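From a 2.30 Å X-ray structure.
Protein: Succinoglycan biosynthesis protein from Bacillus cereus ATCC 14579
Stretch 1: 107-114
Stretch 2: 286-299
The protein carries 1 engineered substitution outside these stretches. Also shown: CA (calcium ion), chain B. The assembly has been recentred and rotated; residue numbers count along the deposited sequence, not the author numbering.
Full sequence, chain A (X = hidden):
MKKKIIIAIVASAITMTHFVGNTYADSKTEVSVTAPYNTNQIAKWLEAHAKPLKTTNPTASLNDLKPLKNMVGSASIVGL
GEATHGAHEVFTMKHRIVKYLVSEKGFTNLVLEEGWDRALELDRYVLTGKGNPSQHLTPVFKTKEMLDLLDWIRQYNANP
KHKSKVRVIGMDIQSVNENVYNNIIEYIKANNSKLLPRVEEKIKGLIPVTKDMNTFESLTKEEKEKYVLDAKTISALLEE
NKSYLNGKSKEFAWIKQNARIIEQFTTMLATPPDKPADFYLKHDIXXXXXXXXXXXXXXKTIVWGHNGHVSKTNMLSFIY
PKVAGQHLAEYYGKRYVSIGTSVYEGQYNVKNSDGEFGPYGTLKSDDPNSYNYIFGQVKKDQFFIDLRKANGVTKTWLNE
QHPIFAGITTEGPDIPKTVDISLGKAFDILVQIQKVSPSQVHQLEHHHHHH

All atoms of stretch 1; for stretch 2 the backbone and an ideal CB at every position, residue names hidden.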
# COMPACT_ATOMS: atom_id res chain seq x y z
N PHE A 107 -13.34 8.44 5.63
CA PHE A 107 -12.70 7.25 5.05
C PHE A 107 -13.00 6.03 5.91
O PHE A 107 -12.83 6.05 7.13
CB PHE A 107 -11.20 7.47 4.87
CG PHE A 107 -10.88 8.38 3.72
CD1 PHE A 107 -10.98 9.76 3.85
CD2 PHE A 107 -10.55 7.85 2.48
CE1 PHE A 107 -10.77 10.60 2.76
CE2 PHE A 107 -10.34 8.69 1.38
CZ PHE A 107 -10.45 10.07 1.52
N THR A 108 -13.44 4.96 5.26
CA THR A 108 -13.81 3.74 5.97
C THR A 108 -13.04 2.47 5.60
O THR A 108 -13.37 1.38 6.07
CB THR A 108 -15.32 3.45 5.79
OG1 THR A 108 -15.63 3.45 4.39
CG2 THR A 108 -16.17 4.50 6.50
N ASN A 109 -12.04 2.60 4.73
CA ASN A 109 -11.27 1.43 4.34
C ASN A 109 -9.79 1.73 4.28
O ASN A 109 -9.38 2.78 3.79
CB ASN A 109 -11.73 0.90 2.98
CG ASN A 109 -13.21 0.73 2.91
OD1 ASN A 109 -13.93 1.61 2.43
ND2 ASN A 109 -13.70 -0.40 3.41
N LEU A 110 -9.00 0.81 4.81
CA LEU A 110 -7.57 0.95 4.80
C LEU A 110 -7.03 -0.22 4.00
O LEU A 110 -7.15 -1.38 4.42
CB LEU A 110 -7.00 0.92 6.22
CG LEU A 110 -5.46 0.93 6.31
CD1 LEU A 110 -4.91 2.18 5.66
CD2 LEU A 110 -5.03 0.87 7.77
N VAL A 111 -6.47 0.08 2.83
CA VAL A 111 -5.89 -0.94 1.99
C VAL A 111 -4.39 -0.92 2.24
O VAL A 111 -3.71 0.07 1.99
CB VAL A 111 -6.17 -0.68 0.49
CG1 VAL A 111 -5.47 -1.72 -0.36
CG2 VAL A 111 -7.68 -0.73 0.24
N LEU A 112 -3.88 -2.03 2.75
CA LEU A 112 -2.47 -2.15 3.07
C LEU A 112 -1.71 -2.86 1.99
O LEU A 112 -2.23 -3.74 1.30
CB LEU A 112 -2.25 -2.95 4.35
CG LEU A 112 -2.82 -2.45 5.67
CD1 LEU A 112 -2.58 -3.51 6.72
CD2 LEU A 112 -2.17 -1.13 6.08
N GLU A 113 -0.45 -2.47 1.87
CA GLU A 113 0.44 -3.08 0.92
C GLU A 113 0.80 -4.39 1.62
O GLU A 113 1.95 -4.65 1.99
CB GLU A 113 1.67 -2.23 0.74
CG GLU A 113 2.55 -2.71 -0.35
CD GLU A 113 3.95 -2.32 -0.09
OE1 GLU A 113 4.29 -1.11 -0.19
OE2 GLU A 113 4.71 -3.24 0.22
N GLU A 114 -0.22 -5.22 1.82
CA GLU A 114 -0.07 -6.50 2.50
C GLU A 114 -0.88 -7.54 1.72
O GLU A 114 -1.81 -7.19 1.00
CB GLU A 114 -0.59 -6.36 3.93
CG GLU A 114 -0.50 -7.62 4.78
CD GLU A 114 0.91 -8.13 4.90
OE1 GLU A 114 1.41 -8.71 3.92
OE2 GLU A 114 1.52 -7.94 5.97
N UNK A 286 -2.45 -5.86 -10.36
CA UNK A 286 -3.27 -6.55 -9.36
C UNK A 286 -3.50 -5.70 -8.11
O UNK A 286 -4.63 -5.60 -7.63
CB UNK A 286 -2.61 -7.87 -8.97
N UNK A 287 -2.44 -5.11 -7.56
CA UNK A 287 -2.58 -4.28 -6.37
C UNK A 287 -3.53 -3.13 -6.66
O UNK A 287 -4.34 -2.74 -5.81
CB UNK A 287 -1.22 -3.75 -5.91
N UNK A 288 -3.42 -2.59 -7.87
CA UNK A 288 -4.26 -1.48 -8.33
C UNK A 288 -5.71 -1.93 -8.35
O UNK A 288 -6.59 -1.23 -7.84
CB UNK A 288 -3.83 -0.99 -9.71
N UNK A 289 -5.94 -3.11 -8.94
CA UNK A 289 -7.28 -3.68 -9.06
C UNK A 289 -7.91 -3.93 -7.70
O UNK A 289 -9.11 -3.71 -7.51
CB UNK A 289 -7.23 -4.99 -9.86
N UNK A 290 -7.11 -4.39 -6.75
CA UNK A 290 -7.60 -4.68 -5.41
C UNK A 290 -7.94 -3.40 -4.66
O UNK A 290 -8.89 -3.37 -3.89
CB UNK A 290 -6.56 -5.49 -4.63
N UNK A 291 -7.16 -2.35 -4.90
CA UNK A 291 -7.40 -1.06 -4.26
C UNK A 291 -8.63 -0.42 -4.92
O UNK A 291 -9.42 0.25 -4.25
CB UNK A 291 -6.17 -0.15 -4.37
N UNK A 292 -8.78 -0.63 -6.22
CA UNK A 292 -9.92 -0.07 -6.95
C UNK A 292 -11.20 -0.80 -6.53
O UNK A 292 -12.23 -0.17 -6.29
CB UNK A 292 -9.71 -0.18 -8.46
N UNK A 293 -11.12 -2.12 -6.44
CA UNK A 293 -12.28 -2.91 -6.03
C UNK A 293 -12.81 -2.42 -4.66
O UNK A 293 -14.02 -2.31 -4.46
CB UNK A 293 -11.91 -4.39 -5.96
N UNK A 294 -11.91 -2.13 -3.73
CA UNK A 294 -12.29 -1.67 -2.40
C UNK A 294 -13.08 -0.36 -2.44
O UNK A 294 -14.15 -0.26 -1.87
CB UNK A 294 -11.04 -1.49 -1.54
N UNK A 295 -12.52 0.64 -3.11
CA UNK A 295 -13.17 1.94 -3.24
C UNK A 295 -14.53 1.79 -3.94
O UNK A 295 -15.54 2.35 -3.51
CB UNK A 295 -12.27 2.91 -4.01
N UNK A 296 -14.56 1.01 -5.02
CA UNK A 296 -15.79 0.83 -5.77
C UNK A 296 -16.88 0.07 -5.02
O UNK A 296 -18.07 0.36 -5.20
CB UNK A 296 -15.48 0.10 -7.08
N UNK A 297 -16.50 -0.89 -4.19
CA UNK A 297 -17.49 -1.66 -3.45
C UNK A 297 -17.67 -1.28 -1.98
O UNK A 297 -18.74 -1.47 -1.44
CB UNK A 297 -17.11 -3.14 -3.53
N UNK A 298 -16.64 -0.73 -1.35
CA UNK A 298 -16.74 -0.37 0.06
C UNK A 298 -16.67 1.12 0.39
O UNK A 298 -16.92 1.51 1.52
CB UNK A 298 -15.62 -1.08 0.82
N UNK A 299 -16.33 1.96 -0.59
CA UNK A 299 -16.29 3.39 -0.33
C UNK A 299 -14.96 4.12 -0.29
O UNK A 299 -13.97 3.70 -0.87
CB UNK A 299 -16.97 3.63 1.02
CA CA B . 6.92 -2.65 -0.28

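The helix of 286-298 runs almost antiparallel to strand 109-112, at 173°, with the axes 9.5 Å apart at their closest. Side chains on one face of the helix must therefore fill the gap, and stretch 1 leaves the other positions largely free.

Position 286 points to nothing in stretch 1, so many helix-compatible residues would suit; it is Ala-286, whose O accepts the backbone bond from 290. Position 287 does aim its CA-to-CB bond at stretch 1, but nothing there lies within 5.5 Å of the ideal CB. A short side chain would leave the space between unfilled, so a long, flexible one such as methionine or glutamine fits better. The residue is Met-287, present as selenomethionine, and its SE comes 4.3 Å from CG of Glu-113. That contact touches the aliphatic part of the glutamate, while OE2 of Glu-113 binds the calcium ion at 2.4 Å.

Positions 288 and 289 are out of reach and loosely specified by this contact; they are Tyr-288 and Glu-289. At 290 the bond points toward the strand with open space ahead, so small or medium residues, polar or apolar, are all plausible. Asn-290 stays clear of stretch 1.

Position 291 has the closest CA-to-CA approach, its CA 6.4 Å from CA of Val-111. The ideal CB points sideways and already lies 4.4 Å from CG1 of Val-111, so alanine, serine or glycine would suit the close approach. Ala-291 makes an apolar contact, its CB 4.4 Å from Val-111 CG1, and its CA is equally near that methyl.

Positions 292 and 293 are out of reach, leaving the choice open: Lys-292 reaches back with NZ to OH of Tyr-288 in a weak 3.3 Å hydrogen bond, and Trp-293 does not touch the strand.

At 294 the ideal CB faces stretch 1, 3.9 Å from CG2 of Val-111 and 5.2 Å from CB of Asn-109. A compact residue, perhaps beta-branched, such as valine, threonine or alanine, suits that spacing. Thr-294, in the m rotamer, sets CG2 3.7 Å from Asn-109 CB and OG1 3.7 Å from Val-111 CG2. Its hydroxyl is satisfied within the helix, donating from OG1 to O of Asn-290 at 2.9 Å, which lets a polar residue sit against valine.

Position 295 points away and 296 and 297 are out of reach, so polar residues are easily accommodated: Glu-295, Glu-296 and His-297, whose ND1 donates to O of Trp-293 at 2.9 Å.

Position 298 points toward the Asn-109 side chain from very close by. An apolar side chain able to pack along the flank of Asn-109, such as leucine or methionine, would suit, and a long polar one is not excluded. Leu-298, with chi1 at -53°, keeps its branch beside Asn-109, its CD1 4.5 Å from Asn-109 CG.

At 299 phi is 111° and psi -156°, and a CB would jam against the preceding carbonyl O and lie 3.6 Å from OG1 of Thr-108. Glycine is the clear choice, and Gly-299 follows the helix, the first residue to leave helical angles, with positive phi.

Stretch 2 286-299: AMYENAKWTEEHLG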
# COMPACT_ATOMS: atom_id res chain seq x y z
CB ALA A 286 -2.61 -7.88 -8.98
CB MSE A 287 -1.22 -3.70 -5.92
CG MSE A 287 -0.18 -4.76 -5.54
SE MSE A 287 0.91 -4.26 -4.00
CE MSE A 287 2.06 -2.96 -4.84
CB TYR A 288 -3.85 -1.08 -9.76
CG TYR A 288 -4.96 -0.54 -10.62
CD1 TYR A 288 -5.61 0.66 -10.30
CD2 TYR A 288 -5.36 -1.20 -11.78
CE1 TYR A 288 -6.62 1.18 -11.11
CE2 TYR A 288 -6.37 -0.69 -12.61
CZ TYR A 288 -7.00 0.50 -12.26
OH TYR A 288 -8.00 1.03 -13.06
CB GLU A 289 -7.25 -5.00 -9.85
CG GLU A 289 -6.80 -4.86 -11.30
CD GLU A 289 -6.98 -6.16 -12.09
OE1 GLU A 289 -7.09 -7.24 -11.47
OE2 GLU A 289 -6.99 -6.09 -13.34
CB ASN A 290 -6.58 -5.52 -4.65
CG ASN A 290 -6.42 -6.90 -5.25
OD1 ASN A 290 -5.41 -7.59 -5.04
ND2 ASN A 290 -7.43 -7.33 -6.01
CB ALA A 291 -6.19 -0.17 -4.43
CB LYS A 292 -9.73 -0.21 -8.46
CG LYS A 292 -10.91 0.34 -9.24
CD LYS A 292 -10.59 0.58 -10.71
CE LYS A 292 -10.94 -0.63 -11.56
NZ LYS A 292 -11.04 -0.23 -13.00
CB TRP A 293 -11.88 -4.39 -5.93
CG TRP A 293 -13.00 -5.26 -5.48
CD1 TRP A 293 -13.91 -5.89 -6.28
CD2 TRP A 293 -13.40 -5.52 -4.13
NE1 TRP A 293 -14.86 -6.52 -5.50
CE2 TRP A 293 -14.57 -6.30 -4.18
CE3 TRP A 293 -12.88 -5.15 -2.88
CZ2 TRP A 293 -15.23 -6.73 -3.03
CZ3 TRP A 293 -13.54 -5.58 -1.73
CH2 TRP A 293 -14.71 -6.36 -1.81
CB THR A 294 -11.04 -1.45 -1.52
OG1 THR A 294 -10.30 -2.68 -1.45
CG2 THR A 294 -11.44 -1.04 -0.10
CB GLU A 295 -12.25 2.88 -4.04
CG GLU A 295 -12.70 4.34 -4.15
CD GLU A 295 -13.90 4.53 -5.07
OE1 GLU A 295 -13.89 3.94 -6.17
OE2 GLU A 295 -14.83 5.28 -4.70
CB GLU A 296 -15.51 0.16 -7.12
CG GLU A 296 -14.55 0.93 -8.01
CD GLU A 296 -14.62 0.52 -9.47
OE1 GLU A 296 -14.42 -0.68 -9.77
OE2 GLU A 296 -14.88 1.39 -10.33
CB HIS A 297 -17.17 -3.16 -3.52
CG HIS A 297 -17.25 -3.72 -4.90
ND1 HIS A 297 -16.32 -3.44 -5.87
CD2 HIS A 297 -18.17 -4.53 -5.48
CE1 HIS A 297 -16.66 -4.05 -7.00
NE2 HIS A 297 -17.78 -4.71 -6.79
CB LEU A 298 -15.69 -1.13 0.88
CG LEU A 298 -15.69 -2.65 0.68
CD1 LEU A 298 -14.66 -3.28 1.61
CD2 LEU A 298 -17.08 -3.23 0.97
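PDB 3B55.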